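Local coordinates for soluble lytic murein transglycosylase (Pseudomonas aeruginosa, PDB 5OHU), which turns over peptidoglycan as a lytic transglycosylase, a lyase that acts both exolytically and endolytically on the glycan strands of the bacterial cell wall, at residues Y59-Y64 / M414-R419; D91-G96 / R426-H431; Q452-A457 / A505-A510. All blocks are in the same frame, centred on the assembly; numbering follows the deposited sequence.

All three contacts involve helices of the L domain in the largely helical, ring-shaped Slt fold. Contacts 1 and 2, with centres about 12 Å apart, join loops and helix starts near the N-terminus to the consecutive helices 408-418 and 422-433, so together they close the ring. Tyr64 connects them, its OH probably hydrogen-bonded to Glu428 OE1 at 2.5 Å. Contact 3 links the L domain to the lysozyme-like SLT domain and carries a phosphate ion; its centre is about 21 Å from that of contact 1 and 19 Å from that of contact 2. Packing bridges these gaps: Phe417 reaches Trp453, and Tyr430 reaches Phe455.

Contact 1. Residues Y59-Y64 / M414-R419; sequences YPLEPY and MEFFNR
Tyr59 to Glu62 form a type I turn, closed by Glu62 N to Tyr59 O, that runs into helix 62-72, which carries Tyr64; Tyr59, Leu61 and Tyr64 thus meet Glu415, Phe416 and Arg419 at the C-terminal end of helix 408-418. Pro60 suits the second position of such a turn because its ring restricts phi. Leu61 fills the middle with its two methyls. Leu61 CD2 stands 3.6 Å from the centroid of the Phe416 ring, 10° off the normal, a CH-pi contact over the centre of one face. Leu61 CD1 lies 3.7 Å from Arg419 CD, where the methylenes of the arginine slide past the leucine in the opposite direction. Phe416 in turn points an edge at Tyr64, making a T-shaped pair with planes 80° apart; its CZ comes 3.5 Å from Tyr64 CZ, offset toward the rim of the tyrosine face. On the other flank Tyr59 crosses Glu415, its OH 3.2 Å from Glu415 CG. A bend at chi2 (58°) places Glu415 CD near that hydroxyl, which gives a weak hydrogen bond to OE2 at 3.4 Å. Beyond the pair, the Arg419 guanidinium forms salt bridges with Asp35 of helix 33-41 and with Glu421, Tyr64 reaches Glu428 of helix 422-433 through its hydroxyl, probably by a hydrogen bond, and Phe416 also packs on Asn424 and Ala425 of that helix.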
loop_
_atom_site.group_PDB
_atom_site.type_symbol
_atom_site.label_atom_id
_atom_site.label_comp_id
_atom_site.label_asym_id
_atom_site.label_seq_id
_atom_site.Cartn_x
_atom_site.Cartn_y
_atom_site.Cartn_z
ATOM N N TYR A 59 4.710 22.211 29.732
ATOM C CA TYR A 59 4.673 20.759 29.582
ATOM C C TYR A 59 4.153 20.397 28.192
ATOM O O TYR A 59 3.118 20.927 27.763
ATOM C CB TYR A 59 3.798 20.138 30.665
ATOM C CG TYR A 59 3.844 18.626 30.728
ATOM C CD1 TYR A 59 5.019 17.955 31.041
ATOM C CD2 TYR A 59 2.703 17.869 30.497
ATOM C CE1 TYR A 59 5.059 16.565 31.106
ATOM C CE2 TYR A 59 2.732 16.487 30.564
ATOM C CZ TYR A 59 3.913 15.840 30.869
ATOM O OH TYR A 59 3.937 14.468 30.935
ATOM N N PRO A 60 4.844 19.519 27.457
ATOM C CA PRO A 60 4.500 19.311 26.040
ATOM C C PRO A 60 3.146 18.661 25.801
ATOM O O PRO A 60 2.535 18.929 24.761
ATOM C CB PRO A 60 5.647 18.426 25.530
ATOM C CG PRO A 60 6.787 18.745 26.436
ATOM C CD PRO A 60 6.168 18.967 27.790
ATOM N N LEU A 61 2.660 17.811 26.706
ATOM C CA LEU A 61 1.381 17.140 26.494
ATOM C C LEU A 61 0.165 18.012 26.819
ATOM O O LEU A 61 -0.969 17.593 26.552
ATOM C CB LEU A 61 1.328 15.858 27.326
ATOM C CG LEU A 61 2.430 14.833 27.052
ATOM C CD1 LEU A 61 2.074 13.529 27.726
ATOM C CD2 LEU A 61 2.633 14.634 25.542
ATOM N N GLU A 62 0.368 19.201 27.380
ATOM C CA GLU A 62 -0.752 20.049 27.780
ATOM C C GLU A 62 -1.761 20.301 26.669
ATOM O O GLU A 62 -2.968 20.315 26.968
ATOM C CB GLU A 62 -0.227 21.384 28.332
ATOM C CG GLU A 62 -1.310 22.422 28.627
ATOM C CD GLU A 62 -2.117 22.120 29.888
ATOM O OE1 GLU A 62 -2.070 20.975 30.391
ATOM O OE2 GLU A 62 -2.807 23.041 30.377
ATOM N N PRO A 63 -1.369 20.500 25.407
ATOM C CA PRO A 63 -2.383 20.689 24.364
ATOM C C PRO A 63 -3.363 19.534 24.242
ATOM O O PRO A 63 -4.464 19.745 23.713
ATOM C CB PRO A 63 -1.548 20.858 23.091
ATOM C CG PRO A 63 -0.277 21.436 23.568
ATOM C CD PRO A 63 -0.015 20.808 24.900
ATOM N N TYR A 64 -3.006 18.327 24.703
ATOM C CA TYR A 64 -3.945 17.209 24.654
ATOM C C TYR A 64 -5.099 17.400 25.638
ATOM O O TYR A 64 -6.248 17.082 25.322
ATOM C CB TYR A 64 -3.215 15.891 24.915
ATOM C CG TYR A 64 -2.579 15.304 23.665
ATOM C CD1 TYR A 64 -1.518 15.939 23.044
ATOM C CD2 TYR A 64 -3.046 14.122 23.111
ATOM C CE1 TYR A 64 -0.940 15.425 21.907
ATOM C CE2 TYR A 64 -2.471 13.586 21.962
ATOM C CZ TYR A 64 -1.411 14.249 21.369
ATOM O OH TYR A 64 -0.808 13.760 20.238
ATOM N N MET A 414 8.491 12.324 22.627
ATOM C CA MET A 414 9.410 11.911 23.684
ATOM C C MET A 414 8.665 11.645 24.984
ATOM O O MET A 414 8.807 10.580 25.592
ATOM C CB MET A 414 10.476 12.984 23.913
ATOM C CG MET A 414 11.441 13.205 22.771
ATOM S SD MET A 414 12.483 11.772 22.506
ATOM C CE MET A 414 13.671 12.425 21.332
ATOM N N GLU A 415 7.865 12.614 25.428
ATOM C CA GLU A 415 7.183 12.476 26.709
ATOM C C GLU A 415 6.189 11.326 26.684
ATOM O O GLU A 415 6.085 10.574 27.657
ATOM C CB GLU A 415 6.482 13.781 27.078
ATOM C CG GLU A 415 5.903 13.765 28.469
ATOM C CD GLU A 415 6.960 13.491 29.515
ATOM O OE1 GLU A 415 8.048 14.103 29.429
ATOM O OE2 GLU A 415 6.708 12.654 30.408
ATOM N N PHE A 416 5.447 11.176 25.583
ATOM C CA PHE A 416 4.578 10.013 25.423
ATOM C C PHE A 416 5.360 8.726 25.624
ATOM O O PHE A 416 4.908 7.805 26.313
ATOM C CB PHE A 416 3.937 10.020 24.034
ATOM C CG PHE A 416 2.687 10.840 23.941
ATOM C CD1 PHE A 416 1.737 10.799 24.947
ATOM C CD2 PHE A 416 2.467 11.659 22.847
ATOM C CE1 PHE A 416 0.588 11.555 24.860
ATOM C CE2 PHE A 416 1.322 12.423 22.753
ATOM C CZ PHE A 416 0.380 12.371 23.759
ATOM N N PHE A 417 6.548 8.657 25.019
ATOM C CA PHE A 417 7.373 7.456 25.083
ATOM C C PHE A 417 7.772 7.132 26.520
ATOM O O PHE A 417 7.561 6.011 26.997
ATOM C CB PHE A 417 8.606 7.648 24.198
ATOM C CG PHE A 417 9.464 6.423 24.066
ATOM C CD1 PHE A 417 9.204 5.478 23.080
ATOM C CD2 PHE A 417 10.546 6.225 24.909
ATOM C CE1 PHE A 417 10.000 4.351 22.951
ATOM C CE2 PHE A 417 11.343 5.104 24.783
ATOM C CZ PHE A 417 11.069 4.164 23.802
ATOM N N ASN A 418 8.353 8.109 27.225
ATOM C CA ASN A 418 8.808 7.879 28.596
ATOM C C ASN A 418 7.668 7.418 29.492
ATOM O O ASN A 418 7.854 6.546 30.348
ATOM C CB ASN A 418 9.440 9.148 29.162
ATOM C CG ASN A 418 10.602 9.644 28.323
ATOM O OD1 ASN A 418 11.264 8.864 27.628
ATOM N ND2 ASN A 418 10.860 10.951 28.385
ATOM N N ARG A 419 6.479 7.988 29.308
ATOM C CA ARG A 419 5.320 7.581 30.087
ATOM C C ARG A 419 4.744 6.241 29.644
ATOM O O ARG A 419 3.820 5.740 30.291
ATOM C CB ARG A 419 4.238 8.653 30.003
ATOM C CG ARG A 419 4.696 10.045 30.367
ATOM C CD ARG A 419 3.618 11.038 29.975
ATOM N NE ARG A 419 2.288 10.470 30.189
ATOM C CZ ARG A 419 1.539 10.708 31.262
ATOM N NH1 ARG A 419 0.343 10.141 31.384
ATOM N NH2 ARG A 419 1.987 11.517 32.213
#

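Contact 2. Residues D91-G96 / R426-H431; sequences DLPQIG and RREWYH
Pro93 lies over the imidazole of His431, its CA 3.8 Å from the ring centroid and 15° off the normal, in a CH-pi contact displaced toward the rim of one face. His431 CG is anti to the backbone N (chi1 -178°), which carries the start of the ring out from helix 422-433 toward the proline. The pyrrolidine ring touches three side chains of that helix by different atoms. Pro93 CB meets the methylenes of Arg427, 3.9 Å from Arg427 CG, so the long arginine contributes its apolar part here. Pro93 CD comes within 3.3 Å of Glu428 OE1, with CG a little farther off; proline and glutamate cross at about a right angle. Because CD is bonded to nitrogen, its hydrogens are probably slightly positive and tolerate the carboxylate oxygen well. Glu428 OE1 is also held by Tyr64 OH, probably through a hydrogen bond. The backbone before the proline faces the rim of the imidazole: Asp91 O is 3.4 Å from His431 CD2, near the ring plane. A water donates to Leu92 O at 3.1 Å and also lies close to His431 NE2, at a separation too short for the details to be trusted. Proline suits this place on backbone grounds too, since it takes the second position of the type I turn from Leu92 to Ile95, just before Gln94 at the N-cap. Glu428 OE2 and Asp91 OD2 are 5.8 Å apart, and their like charges are probably offset by Arg412 of helix 408-418, which forms salt bridges with both residues. The contact sets the turn that leads into helix 95-108 against helix 422-433, with Tyr64 of helix 62-72 packed beside Leu92 and Pro93 and Phe85 of helix 79-88 behind Leu92 and Ile95.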
loop_
_atom_site.group_PDB
_atom_site.type_symbol
_atom_site.label_atom_id
_atom_site.label_comp_id
_atom_site.label_asym_id
_atom_site.label_seq_id
_atom_site.Cartn_x
_atom_site.Cartn_y
_atom_site.Cartn_z
ATOM N N ASP A 91 -0.689 21.645 14.846
ATOM C CA ASP A 91 0.242 20.542 14.654
ATOM C C ASP A 91 -0.170 19.274 15.386
ATOM O O ASP A 91 0.469 18.235 15.185
ATOM C CB ASP A 91 1.648 20.947 15.116
ATOM C CG ASP A 91 1.710 21.199 16.605
ATOM O OD1 ASP A 91 0.744 21.794 17.145
ATOM O OD2 ASP A 91 2.713 20.800 17.239
ATOM N N LEU A 92 -1.190 19.332 16.232
ATOM C CA LEU A 92 -1.664 18.123 16.888
ATOM C C LEU A 92 -2.107 17.106 15.840
ATOM O O LEU A 92 -2.768 17.470 14.856
ATOM C CB LEU A 92 -2.818 18.426 17.839
ATOM C CG LEU A 92 -2.448 19.189 19.110
ATOM C CD1 LEU A 92 -3.656 19.321 20.030
ATOM C CD2 LEU A 92 -1.297 18.493 19.816
ATOM N N PRO A 93 -1.741 15.830 16.004
ATOM C CA PRO A 93 -2.147 14.820 15.008
ATOM C C PRO A 93 -3.646 14.750 14.818
ATOM O O PRO A 93 -4.111 14.493 13.701
ATOM C CB PRO A 93 -1.598 13.504 15.588
ATOM C CG PRO A 93 -0.509 13.927 16.551
ATOM C CD PRO A 93 -0.991 15.244 17.130
ATOM N N GLN A 94 -4.419 14.982 15.876
ATOM C CA GLN A 94 -5.865 14.805 15.841
ATOM C C GLN A 94 -6.626 16.092 15.522
ATOM O O GLN A 94 -7.860 16.091 15.576
ATOM C CB GLN A 94 -6.353 14.230 17.176
ATOM C CG GLN A 94 -6.276 15.190 18.344
ATOM C CD GLN A 94 -4.918 15.183 19.038
ATOM O OE1 GLN A 94 -3.890 14.898 18.424
ATOM N NE2 GLN A 94 -4.919 15.475 20.333
ATOM N N ILE A 95 -5.927 17.181 15.179
ATOM C CA ILE A 95 -6.592 18.464 14.997
ATOM C C ILE A 95 -7.627 18.413 13.880
ATOM O O ILE A 95 -8.573 19.206 13.879
ATOM C CB ILE A 95 -5.551 19.581 14.739
ATOM C CG1 ILE A 95 -6.125 20.928 15.146
ATOM C CG2 ILE A 95 -5.164 19.654 13.273
ATOM C CD1 ILE A 95 -6.423 21.017 16.621
ATOM N N GLY A 96 -7.486 17.492 12.924
ATOM C CA GLY A 96 -8.489 17.379 11.879
ATOM C C GLY A 96 -9.857 16.946 12.388
ATOM O O GLY A 96 -10.887 17.366 11.846
ATOM N N ARG A 426 4.007 7.089 18.732
ATOM C CA ARG A 426 4.156 6.772 17.319
ATOM C C ARG A 426 3.332 7.710 16.459
ATOM O O ARG A 426 3.809 8.184 15.420
ATOM C CB ARG A 426 3.758 5.322 17.051
ATOM C CG ARG A 426 4.797 4.312 17.492
ATOM C CD ARG A 426 4.761 3.083 16.605
ATOM N NE ARG A 426 3.434 2.477 16.568
ATOM C CZ ARG A 426 2.972 1.651 17.499
ATOM N NH1 ARG A 426 3.726 1.339 18.542
ATOM N NH2 ARG A 426 1.754 1.139 17.389
ATOM N N ARG A 427 2.088 7.987 16.871
ATOM C CA ARG A 427 1.240 8.860 16.068
ATOM C C ARG A 427 1.845 10.254 15.937
ATOM O O ARG A 427 1.855 10.828 14.843
ATOM C CB ARG A 427 -0.171 8.937 16.652
ATOM C CG ARG A 427 -1.138 9.641 15.716
ATOM C CD ARG A 427 -2.536 9.777 16.293
ATOM N NE ARG A 427 -3.180 8.489 16.522
ATOM C CZ ARG A 427 -3.352 7.944 17.722
ATOM N NH1 ARG A 427 -2.937 8.586 18.806
ATOM N NH2 ARG A 427 -3.951 6.766 17.837
ATOM N N GLU A 428 2.356 10.818 17.034
ATOM C CA GLU A 428 3.100 12.070 16.936
ATOM C C GLU A 428 4.230 11.941 15.933
ATOM O O GLU A 428 4.392 12.772 15.024
ATOM C CB GLU A 428 3.675 12.462 18.299
ATOM C CG GLU A 428 2.689 13.100 19.265
ATOM C CD GLU A 428 2.218 14.492 18.837
ATOM O OE1 GLU A 428 1.272 15.005 19.489
ATOM O OE2 GLU A 428 2.782 15.074 17.869
ATOM N N TRP A 429 5.025 10.883 16.093
ATOM C CA TRP A 429 6.212 10.700 15.272
ATOM C C TRP A 429 5.853 10.654 13.794
ATOM O O TRP A 429 6.490 11.319 12.971
ATOM C CB TRP A 429 6.917 9.421 15.707
ATOM C CG TRP A 429 8.372 9.416 15.498
ATOM C CD1 TRP A 429 9.049 8.844 14.459
ATOM C CD2 TRP A 429 9.360 9.991 16.363
ATOM N NE1 TRP A 429 10.403 9.042 14.620
ATOM C CE2 TRP A 429 10.621 9.740 15.780
ATOM C CE3 TRP A 429 9.301 10.710 17.560
ATOM C CZ2 TRP A 429 11.813 10.165 16.366
ATOM C CZ3 TRP A 429 10.482 11.132 18.142
ATOM C CH2 TRP A 429 11.724 10.858 17.543
ATOM N N TYR A 430 4.820 9.885 13.444
ATOM C CA TYR A 430 4.444 9.705 12.041
ATOM C C TYR A 430 3.795 10.954 11.468
ATOM O O TYR A 430 4.022 11.292 10.304
ATOM C CB TYR A 430 3.483 8.523 11.881
ATOM C CG TYR A 430 4.080 7.164 12.175
ATOM C CD1 TYR A 430 5.455 6.997 12.343
ATOM C CD2 TYR A 430 3.264 6.046 12.287
ATOM C CE1 TYR A 430 5.994 5.749 12.622
ATOM C CE2 TYR A 430 3.790 4.797 12.555
ATOM C CZ TYR A 430 5.152 4.650 12.722
ATOM O OH TYR A 430 5.649 3.396 12.989
ATOM N N HIS A 431 2.951 11.627 12.253
ATOM C CA HIS A 431 2.327 12.850 11.766
ATOM C C HIS A 431 3.374 13.927 11.522
ATOM O O HIS A 431 3.377 14.572 10.467
ATOM C CB HIS A 431 1.252 13.330 12.745
ATOM C CG HIS A 431 0.524 14.559 12.292
ATOM N ND1 HIS A 431 -0.385 14.547 11.256
ATOM C CD2 HIS A 431 0.573 15.840 12.735
ATOM C CE1 HIS A 431 -0.866 15.766 11.081
ATOM N NE2 HIS A 431 -0.300 16.568 11.964
HETATM O O HOH W 1 -1.709 18.654 12.156
#

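Contact 3. Residues Q452-A457 / A505-A510; sequences QWYFPA and AFMSDA. With PO4 (phosphate ion), chain H.
Met507 lies across the first turn of the helix that begins at Tyr454, and the flexible thioether fits itself to the uneven surface of residues 453-456. The bend at chi2 (-74°) puts Met507 SD at the amide of Phe455, and the one at chi3 puts CE beside Tyr454. Met507 CG presses closely on Phe455 CB, at 3.2 Å. Met507 SD accepts a weak hydrogen bond from Phe455 N, 3.5 Å away and nearly straight at 164°; this amide lies in the first helical turn, where N-H groups have no preceding carbonyl of the helix to bond to. Met507 CE lies 3.6 Å from Tyr454 CD2, the methionine and tyrosine side chains crossing at about a right angle. The sulfur also stands obliquely to the five-membered ring of Trp453, the N-cap residue, as a Met-aromatic contact. The L domain here meets the SLT domain, a member of the lysozyme clan, through the loop that follows helix 493-504. Ala505, with positive phi, leaves that helix, and its small CB fits 3.6 Å from Phe455 CD1. Phe506 O approaches the edge of the Tyr454 ring near its plane, 3.8 Å from CD2. A phosphate ion, probably from the crystallisation liquor, sits beside this ring, with O4 3.4 Å from Tyr454 CE2. Ser508 N donates to its O3 almost linearly at 3.1 Å, and His478 NE2 also bonds to the ion.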
loop_
_atom_site.group_PDB
_atom_site.type_symbol
_atom_site.label_atom_id
_atom_site.label_comp_id
_atom_site.label_asym_id
_atom_site.label_seq_id
_atom_site.Cartn_x
_atom_site.Cartn_y
_atom_site.Cartn_z
ATOM N N GLN A 452 15.645 2.629 20.254
ATOM C CA GLN A 452 15.331 1.239 19.903
ATOM C C GLN A 452 13.992 1.152 19.189
ATOM O O GLN A 452 13.264 0.163 19.305
ATOM C CB GLN A 452 15.350 0.312 21.125
ATOM C CG GLN A 452 16.736 -0.178 21.537
ATOM C CD GLN A 452 17.756 0.942 21.626
ATOM O OE1 GLN A 452 17.714 1.764 22.541
ATOM N NE2 GLN A 452 18.675 0.985 20.662
ATOM N N TRP A 453 13.654 2.197 18.444
ATOM C CA TRP A 453 12.408 2.226 17.698
ATOM C C TRP A 453 12.719 1.990 16.229
ATOM O O TRP A 453 12.687 2.892 15.387
ATOM C CB TRP A 453 11.668 3.516 17.959
ATOM C CG TRP A 453 10.645 3.205 18.929
ATOM C CD1 TRP A 453 10.576 2.072 19.687
ATOM C CD2 TRP A 453 9.500 3.978 19.250
ATOM N NE1 TRP A 453 9.460 2.097 20.466
ATOM C CE2 TRP A 453 8.780 3.261 20.219
ATOM C CE3 TRP A 453 9.014 5.214 18.817
ATOM C CZ2 TRP A 453 7.607 3.742 20.769
ATOM C CZ3 TRP A 453 7.841 5.685 19.353
ATOM C CH2 TRP A 453 7.148 4.951 20.322
ATOM N N TYR A 454 12.972 0.712 15.938
ATOM C CA TYR A 454 13.558 0.315 14.667
ATOM C C TYR A 454 12.650 0.647 13.499
ATOM O O TYR A 454 13.112 1.211 12.501
ATOM C CB TYR A 454 13.906 -1.174 14.723
ATOM C CG TYR A 454 14.841 -1.448 15.887
ATOM C CD1 TYR A 454 16.013 -0.702 16.040
ATOM C CD2 TYR A 454 14.536 -2.405 16.860
ATOM C CE1 TYR A 454 16.864 -0.915 17.107
ATOM C CE2 TYR A 454 15.385 -2.623 17.925
ATOM C CZ TYR A 454 16.544 -1.873 18.042
ATOM O OH TYR A 454 17.393 -2.079 19.095
ATOM N N PHE A 455 11.347 0.342 13.605
ATOM C CA PHE A 455 10.461 0.651 12.480
ATOM C C PHE A 455 10.275 2.148 12.276
ATOM O O PHE A 455 10.407 2.609 11.128
ATOM C CB PHE A 455 9.121 -0.067 12.632
ATOM C CG PHE A 455 8.172 0.194 11.500
ATOM C CD1 PHE A 455 8.605 0.102 10.184
ATOM C CD2 PHE A 455 6.854 0.536 11.746
ATOM C CE1 PHE A 455 7.740 0.352 9.135
ATOM C CE2 PHE A 455 5.982 0.781 10.708
ATOM C CZ PHE A 455 6.422 0.692 9.398
ATOM N N PRO A 456 9.958 2.958 13.294
ATOM C CA PRO A 456 9.957 4.415 13.063
ATOM C C PRO A 456 11.239 4.904 12.402
ATOM O O PRO A 456 11.186 5.703 11.463
ATOM C CB PRO A 456 9.774 4.989 14.475
ATOM C CG PRO A 456 9.015 3.937 15.203
ATOM C CD PRO A 456 9.543 2.626 14.673
ATOM N N ALA A 457 12.394 4.426 12.868
ATOM C CA ALA A 457 13.661 4.816 12.261
ATOM C C ALA A 457 13.740 4.363 10.807
ATOM O O ALA A 457 14.118 5.149 9.926
ATOM C CB ALA A 457 14.822 4.244 13.076
ATOM N N ALA A 505 9.914 -5.352 10.661
ATOM C CA ALA A 505 10.966 -4.353 10.857
ATOM C C ALA A 505 11.415 -4.341 12.314
ATOM O O ALA A 505 11.691 -3.293 12.900
ATOM C CB ALA A 505 10.505 -2.962 10.411
ATOM N N PHE A 506 11.432 -5.530 12.915
ATOM C CA PHE A 506 11.933 -5.763 14.262
ATOM C C PHE A 506 11.113 -5.078 15.347
ATOM O O PHE A 506 11.616 -4.842 16.445
ATOM C CB PHE A 506 13.405 -5.364 14.365
ATOM C CG PHE A 506 14.326 -6.388 13.790
ATOM C CD1 PHE A 506 14.599 -6.403 12.426
ATOM C CD2 PHE A 506 14.900 -7.358 14.607
ATOM C CE1 PHE A 506 15.436 -7.360 11.886
ATOM C CE2 PHE A 506 15.749 -8.312 14.081
ATOM C CZ PHE A 506 16.017 -8.315 12.719
ATOM N N MET A 507 9.845 -4.786 15.095
ATOM C CA MET A 507 8.939 -4.373 16.158
ATOM C C MET A 507 8.207 -5.608 16.663
ATOM O O MET A 507 7.317 -6.130 15.987
ATOM C CB MET A 507 7.977 -3.298 15.668
ATOM C CG MET A 507 8.698 -2.057 15.164
ATOM S SD MET A 507 9.476 -0.860 16.313
ATOM C CE MET A 507 10.965 -1.680 16.889
ATOM N N SER A 508 8.587 -6.073 17.857
ATOM C CA SER A 508 8.160 -7.371 18.361
ATOM C C SER A 508 6.706 -7.398 18.804
ATOM O O SER A 508 6.177 -8.492 19.032
ATOM C CB SER A 508 9.052 -7.802 19.526
ATOM O OG SER A 508 8.843 -6.973 20.652
ATOM N N ASP A 509 6.060 -6.241 18.952
ATOM C CA ASP A 509 4.648 -6.172 19.301
ATOM C C ASP A 509 3.793 -5.787 18.106
ATOM O O ASP A 509 2.620 -5.435 18.278
ATOM C CB ASP A 509 4.421 -5.185 20.451
ATOM C CG ASP A 509 5.039 -3.821 20.187
ATOM O OD1 ASP A 509 5.766 -3.673 19.181
ATOM O OD2 ASP A 509 4.810 -2.896 20.999
ATOM N N ALA A 510 4.361 -5.830 16.904
ATOM C CA ALA A 510 3.594 -5.511 15.710
ATOM C C ALA A 510 2.453 -6.499 15.536
ATOM O O ALA A 510 2.580 -7.693 15.827
ATOM C CB ALA A 510 4.488 -5.535 14.476
HETATM P P PO4 H . 11.859 -4.919 19.918
HETATM O O1 PO4 H . 11.789 -5.479 21.317
HETATM O O2 PO4 H . 12.290 -6.018 18.975
HETATM O O3 PO4 H . 10.508 -4.372 19.517
HETATM O O4 PO4 H . 12.864 -3.796 19.870
#